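Local coordinates for ectonucleoside triphosphate diphosphohydrolase 4 (Homo sapiens, PDB 6WG5), which belongs to the GDA1/CD39 family of nucleoside phosphatases, whose fold is related to that of the actin-like ATPases, at residues Ser50-Arg62 and Ile73-Lys87. Residues are numbered along the deposited sequence; the frame is centred on the assembly and turned at random.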
loop_
_atom_site.group_PDB
_atom_site.type_symbol
_atom_site.label_atom_id
_atom_site.label_comp_id
_atom_site.label_asym_id
_atom_site.label_seq_id
_atom_site.Cartn_x
_atom_site.Cartn_y
_atom_site.Cartn_z
ATOM N N SER A 50 1.382 -12.113 -7.558
ATOM C CA SER A 50 0.578 -13.274 -7.925
ATOM C C SER A 50 0.239 -13.258 -9.411
ATOM O O SER A 50 0.441 -14.254 -10.115
ATOM C CB SER A 50 -0.701 -13.314 -7.087
ATOM O OG SER A 50 -0.406 -13.396 -5.704
ATOM N N SER A 51 -0.275 -12.131 -9.906
ATOM C CA SER A 51 -0.709 -12.042 -11.294
ATOM C C SER A 51 0.451 -11.937 -12.276
ATOM O O SER A 51 0.249 -12.173 -13.471
ATOM C CB SER A 51 -1.638 -10.838 -11.473
ATOM O OG SER A 51 -1.033 -9.650 -10.989
ATOM N N GLY A 52 1.646 -11.592 -11.813
ATOM C CA GLY A 52 2.774 -11.451 -12.709
ATOM C C GLY A 52 3.987 -10.923 -11.970
ATOM O O GLY A 52 4.037 -10.921 -10.738
ATOM N N SER A 53 4.965 -10.472 -12.756
ATOM C CA SER A 53 6.214 -9.954 -12.218
ATOM C C SER A 53 6.605 -8.691 -12.966
ATOM O O SER A 53 6.383 -8.582 -14.176
ATOM C CB SER A 53 7.341 -10.992 -12.317
ATOM O OG SER A 53 7.049 -12.137 -11.532
ATOM N N ARG A 54 7.189 -7.740 -12.238
ATOM C CA ARG A 54 7.632 -6.475 -12.804
ATOM C C ARG A 54 9.039 -6.173 -12.312
ATOM O O ARG A 54 9.419 -6.548 -11.200
ATOM C CB ARG A 54 6.689 -5.319 -12.423
ATOM C CG ARG A 54 5.211 -5.680 -12.465
ATOM C CD ARG A 54 4.727 -6.227 -11.129
ATOM N NE ARG A 54 3.482 -6.979 -11.263
ATOM C CZ ARG A 54 2.804 -7.495 -10.242
ATOM N NH1 ARG A 54 3.242 -7.338 -8.999
ATOM N NH2 ARG A 54 1.682 -8.166 -10.462
ATOM N N VAL A 55 9.811 -5.490 -13.153
ATOM C CA VAL A 55 11.181 -5.108 -12.837
ATOM C C VAL A 55 11.295 -3.595 -12.937
ATOM O O VAL A 55 10.737 -2.978 -13.851
ATOM C CB VAL A 55 12.197 -5.799 -13.772
ATOM C CG1 VAL A 55 11.854 -5.532 -15.231
ATOM C CG2 VAL A 55 13.620 -5.344 -13.458
ATOM N N PHE A 56 12.018 -2.999 -11.990
ATOM C CA PHE A 56 12.257 -1.562 -11.961
ATOM C C PHE A 56 13.753 -1.319 -11.857
ATOM O O PHE A 56 14.427 -1.939 -11.029
ATOM C CB PHE A 56 11.545 -0.893 -10.777
ATOM C CG PHE A 56 10.065 -1.146 -10.729
ATOM C CD1 PHE A 56 9.172 -0.192 -11.187
ATOM C CD2 PHE A 56 9.567 -2.330 -10.213
ATOM C CE1 PHE A 56 7.811 -0.421 -11.140
ATOM C CE2 PHE A 56 8.207 -2.563 -10.164
ATOM C CZ PHE A 56 7.328 -1.607 -10.628
ATOM N N VAL A 57 14.269 -0.422 -12.690
ATOM C CA VAL A 57 15.660 0.010 -12.612
ATOM C C VAL A 57 15.684 1.385 -11.962
ATOM O O VAL A 57 15.035 2.322 -12.444
ATOM C CB VAL A 57 16.325 0.041 -13.996
ATOM C CG1 VAL A 57 17.776 0.500 -13.879
ATOM C CG2 VAL A 57 16.255 -1.329 -14.652
ATOM N N TYR A 58 16.426 1.503 -10.867
ATOM C CA TYR A 58 16.616 2.764 -10.172
ATOM C C TYR A 58 18.066 3.205 -10.301
ATOM O O TYR A 58 18.981 2.378 -10.327
ATOM C CB TYR A 58 16.246 2.642 -8.691
ATOM C CG TYR A 58 14.800 2.279 -8.453
ATOM C CD1 TYR A 58 13.823 3.261 -8.374
ATOM C CD2 TYR A 58 14.412 0.956 -8.309
ATOM C CE1 TYR A 58 12.501 2.937 -8.158
ATOM C CE2 TYR A 58 13.091 0.621 -8.092
ATOM C CZ TYR A 58 12.140 1.617 -8.018
ATOM O OH TYR A 58 10.822 1.291 -7.801
ATOM N N CYS A 59 18.267 4.515 -10.385
ATOM C CA CYS A 59 19.600 5.089 -10.433
ATOM C C CYS A 59 19.684 6.252 -9.455
ATOM O O CYS A 59 18.670 6.763 -8.975
ATOM C CB CYS A 59 19.964 5.553 -11.850
ATOM S SG CYS A 59 18.823 6.758 -12.564
ATOM N N TRP A 60 20.917 6.659 -9.157
ATOM C CA TRP A 60 21.158 7.772 -8.250
ATOM C C TRP A 60 22.553 8.313 -8.509
ATOM O O TRP A 60 23.431 7.562 -8.945
ATOM C CB TRP A 60 21.016 7.339 -6.784
ATOM C CG TRP A 60 21.851 6.148 -6.407
ATOM C CD1 TRP A 60 23.135 6.159 -5.941
ATOM C CD2 TRP A 60 21.456 4.772 -6.456
ATOM N NE1 TRP A 60 23.562 4.875 -5.699
ATOM C CE2 TRP A 60 22.550 4.005 -6.007
ATOM C CE3 TRP A 60 20.281 4.113 -6.835
ATOM C CZ2 TRP A 60 22.506 2.615 -5.930
ATOM C CZ3 TRP A 60 20.239 2.733 -6.758
ATOM C CH2 TRP A 60 21.343 1.999 -6.309
ATOM N N PRO A 61 22.790 9.595 -8.257
ATOM C CA PRO A 61 24.137 10.152 -8.385
ATOM C C PRO A 61 24.953 9.860 -7.130
ATOM O O PRO A 61 24.463 9.285 -6.159
ATOM C CB PRO A 61 23.875 11.647 -8.557
ATOM C CG PRO A 61 22.636 11.886 -7.766
ATOM C CD PRO A 61 21.809 10.626 -7.874
ATOM N N ARG A 62 26.217 10.272 -7.162
ATOM C CA ARG A 62 27.088 10.063 -6.016
ATOM C C ARG A 62 26.525 10.771 -4.790
ATOM O O ARG A 62 25.941 11.852 -4.888
ATOM C CB ARG A 62 28.498 10.571 -6.315
ATOM C CG ARG A 62 29.495 10.297 -5.199
ATOM C CD ARG A 62 30.866 10.873 -5.507
ATOM N NE ARG A 62 31.381 10.410 -6.792
ATOM C CZ ARG A 62 31.851 9.187 -7.014
ATOM N NH1 ARG A 62 31.866 8.287 -6.038
ATOM N NH2 ARG A 62 32.299 8.858 -8.219
ATOM N N ILE A 73 17.621 8.543 -4.976
ATOM C CA ILE A 73 17.194 7.451 -5.844
ATOM C C ILE A 73 16.014 7.900 -6.694
ATOM O O ILE A 73 15.080 8.549 -6.206
ATOM C CB ILE A 73 16.847 6.204 -5.009
ATOM C CG1 ILE A 73 18.099 5.708 -4.280
ATOM C CG2 ILE A 73 16.259 5.105 -5.895
ATOM C CD1 ILE A 73 17.904 4.429 -3.489
ATOM N N ARG A 74 16.058 7.541 -7.977
ATOM C CA ARG A 74 15.000 7.849 -8.927
ATOM C C ARG A 74 14.859 6.687 -9.896
ATOM O O ARG A 74 15.790 5.903 -10.096
ATOM C CB ARG A 74 15.292 9.131 -9.718
ATOM C CG ARG A 74 15.699 10.323 -8.874
ATOM C CD ARG A 74 16.324 11.407 -9.734
ATOM N NE ARG A 74 16.615 12.615 -8.966
ATOM C CZ ARG A 74 15.723 13.564 -8.694
ATOM N NH1 ARG A 74 14.472 13.452 -9.124
ATOM N NH2 ARG A 74 16.084 14.626 -7.987
ATOM N N GLN A 75 13.682 6.578 -10.503
ATOM C CA GLN A 75 13.500 5.620 -11.583
ATOM C C GLN A 75 14.375 6.001 -12.768
ATOM O O GLN A 75 14.447 7.169 -13.160
ATOM C CB GLN A 75 12.036 5.565 -12.021
ATOM C CG GLN A 75 11.130 4.777 -11.099
ATOM C CD GLN A 75 9.816 4.417 -11.764
ATOM O OE1 GLN A 75 9.718 3.407 -12.460
ATOM N NE2 GLN A 75 8.800 5.247 -11.557
ATOM N N MET A 76 15.049 5.008 -13.341
ATOM C CA MET A 76 15.836 5.253 -14.539
ATOM C C MET A 76 14.925 5.690 -15.680
ATOM O O MET A 76 13.764 5.279 -15.773
ATOM C CB MET A 76 16.616 4.001 -14.936
ATOM C CG MET A 76 17.624 4.240 -16.046
ATOM S SD MET A 76 18.485 2.744 -16.555
ATOM C CE MET A 76 19.630 3.422 -17.756
ATOM N N ARG A 77 15.462 6.537 -16.555
ATOM C CA ARG A 77 14.716 7.106 -17.672
ATOM C C ARG A 77 15.405 6.724 -18.973
ATOM O O ARG A 77 16.592 7.015 -19.159
ATOM C CB ARG A 77 14.621 8.627 -17.539
ATOM C CG ARG A 77 13.716 9.090 -16.409
ATOM C CD ARG A 77 12.255 8.931 -16.785
ATOM N NE ARG A 77 11.360 9.128 -15.648
ATOM C CZ ARG A 77 10.037 9.223 -15.746
ATOM N NH1 ARG A 77 9.446 9.156 -16.932
ATOM N NH2 ARG A 77 9.303 9.398 -14.658
ATOM N N ASP A 78 14.664 6.077 -19.870
ATOM C CA ASP A 78 15.227 5.638 -21.137
ATOM C C ASP A 78 15.363 6.824 -22.091
ATOM O O ASP A 78 15.089 7.975 -21.742
ATOM C CB ASP A 78 14.373 4.526 -21.750
ATOM C CG ASP A 78 12.966 4.983 -22.105
ATOM O OD1 ASP A 78 12.686 6.199 -22.052
ATOM O OD2 ASP A 78 12.135 4.117 -22.450
ATOM N N LYS A 79 15.792 6.533 -23.322
ATOM C CA LYS A 79 15.969 7.593 -24.309
ATOM C C LYS A 79 14.650 8.283 -24.632
ATOM O O LYS A 79 14.643 9.465 -24.992
ATOM C CB LYS A 79 16.602 7.024 -25.581
ATOM C CG LYS A 79 15.844 5.859 -26.196
ATOM C CD LYS A 79 16.554 5.337 -27.436
ATOM C CE LYS A 79 15.867 4.105 -27.999
ATOM N NZ LYS A 79 16.464 3.679 -29.295
ATOM N N ASN A 80 13.530 7.571 -24.510
ATOM C CA ASN A 80 12.215 8.169 -24.717
ATOM C C ASN A 80 11.713 8.925 -23.495
ATOM O O ASN A 80 10.589 9.437 -23.525
ATOM C CB ASN A 80 11.196 7.091 -25.097
ATOM C CG ASN A 80 11.533 6.400 -26.402
ATOM O OD1 ASN A 80 12.262 6.939 -27.234
ATOM N ND2 ASN A 80 10.997 5.199 -26.589
ATOM N N ARG A 81 12.510 9.007 -22.430
ATOM C CA ARG A 81 12.124 9.703 -21.202
ATOM C C ARG A 81 10.968 8.986 -20.502
ATOM O O ARG A 81 10.047 9.621 -19.986
ATOM C CB ARG A 81 11.769 11.166 -21.482
ATOM C CG ARG A 81 12.848 11.921 -22.243
ATOM C CD ARG A 81 12.797 13.415 -21.962
ATOM N NE ARG A 81 11.439 13.946 -22.033
ATOM C CZ ARG A 81 10.781 14.180 -23.164
ATOM N NH1 ARG A 81 11.350 13.925 -24.336
ATOM N NH2 ARG A 81 9.548 14.667 -23.124
ATOM N N LYS A 82 11.021 7.654 -20.486
ATOM C CA LYS A 82 10.029 6.823 -19.827
ATOM C C LYS A 82 10.675 6.023 -18.702
ATOM O O LYS A 82 11.865 5.698 -18.774
ATOM C CB LYS A 82 9.373 5.850 -20.817
ATOM C CG LYS A 82 8.668 6.521 -21.980
ATOM C CD LYS A 82 7.460 7.321 -21.521
ATOM C CE LYS A 82 6.736 7.945 -22.702
ATOM N NZ LYS A 82 5.534 8.710 -22.277
ATOM N N PRO A 83 9.922 5.680 -17.658
ATOM C CA PRO A 83 10.497 4.864 -16.582
ATOM C C PRO A 83 10.869 3.477 -17.087
ATOM O O PRO A 83 10.090 2.820 -17.781
ATOM C CB PRO A 83 9.378 4.813 -15.536
ATOM C CG PRO A 83 8.128 5.037 -16.309
ATOM C CD PRO A 83 8.496 5.971 -17.426
ATOM N N VAL A 84 12.075 3.038 -16.733
ATOM C CA VAL A 84 12.587 1.739 -17.155
ATOM C C VAL A 84 11.861 0.639 -16.391
ATOM O O VAL A 84 12.316 0.205 -15.327
ATOM C CB VAL A 84 14.110 1.654 -16.941
ATOM C CG1 VAL A 84 14.639 0.273 -17.316
ATOM C CG2 VAL A 84 14.814 2.739 -17.747
ATOM N N VAL A 85 10.736 0.178 -16.931
ATOM C CA VAL A 85 9.920 -0.847 -16.291
ATOM C C VAL A 85 9.469 -1.846 -17.347
ATOM O O VAL A 85 9.197 -1.475 -18.494
ATOM C CB VAL A 85 8.700 -0.233 -15.569
ATOM C CG1 VAL A 85 7.883 -1.314 -14.871
ATOM C CG2 VAL A 85 9.148 0.827 -14.574
ATOM N N MET A 86 9.398 -3.118 -16.957
ATOM C CA MET A 86 8.852 -4.173 -17.798
ATOM C C MET A 86 8.050 -5.125 -16.923
ATOM O O MET A 86 8.378 -5.343 -15.754
ATOM C CB MET A 86 9.951 -4.944 -18.543
ATOM C CG MET A 86 9.457 -6.214 -19.226
ATOM S SD MET A 86 10.676 -6.972 -20.318
ATOM C CE MET A 86 10.474 -5.973 -21.791
ATOM N N LYS A 87 6.993 -5.693 -17.502
ATOM C CA LYS A 87 6.101 -6.591 -16.787
ATOM C C LYS A 87 5.876 -7.853 -17.605
ATOM O O LYS A 87 5.838 -7.815 -18.838
ATOM C CB LYS A 87 4.751 -5.921 -16.491
ATOM C CG LYS A 87 4.867 -4.596 -15.749
ATOM C CD LYS A 87 3.501 -4.065 -15.331
ATOM C CE LYS A 87 3.622 -2.783 -14.520
ATOM N NZ LYS A 87 2.291 -2.262 -14.098
#
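Val57 lies where one long strand serves two short partners along one side, strand 40-48 holding its other side: strand 53-61 pairs antiparallel with 74-75 toward one end and with 85-87 toward the other, 76-84 leaving the sheet between them. Its backbone N and O are divided accordingly. Val57 O takes the N-H of Met76 in a short, straight bond (N to O 2.8 Å, 172°), whereas Val57 N reaches Val84 O only weakly. Cys59 and Arg74 exchange two firm backbone hydrogen bonds; Val55 N bonds to Met86 O at 3.0 Å, the return bond being weak. Val84 sits at the centre of an inverse gamma turn, and its N-H, bonded to Met76 O, closes the excursion's neck. Val57 CG1, anti to the backbone N (chi1 180°), runs beside the extended Met76 chain, 3.6 Å from its SD; CG2 meets Val84 CG1 at 3.5 Å. Phe112 of helix 107-116 packs against Val84.

On the other face, Ile73 fits between two aromatic residues, its CG2 against Tyr58 CB and its CG1 3.7 Å from Trp60 CE3, with Leu481 and Leu485 of helix 479-487 packed against it. Val85 CG1 makes an off-centre CH-pi contact with the Phe56 ring, and Gln75 OE1 lies in that ring's plane at its edge.

Packing gives way to solvent toward Lys87. There the two long side chains meet through their aliphatic parts, Arg54 CG to Lys87 CG at 3.5 Å, while the bend at chi2 (89°) carries the guanidinium to a salt bridge with Asp47; Lys87 NZ remains 5.6 Å from Arg54 NE. The chemistry implies a division of labour: backbone bonds set the register, apolar groups pack on both faces, and Asp47 probably eases the proximity of two like charges.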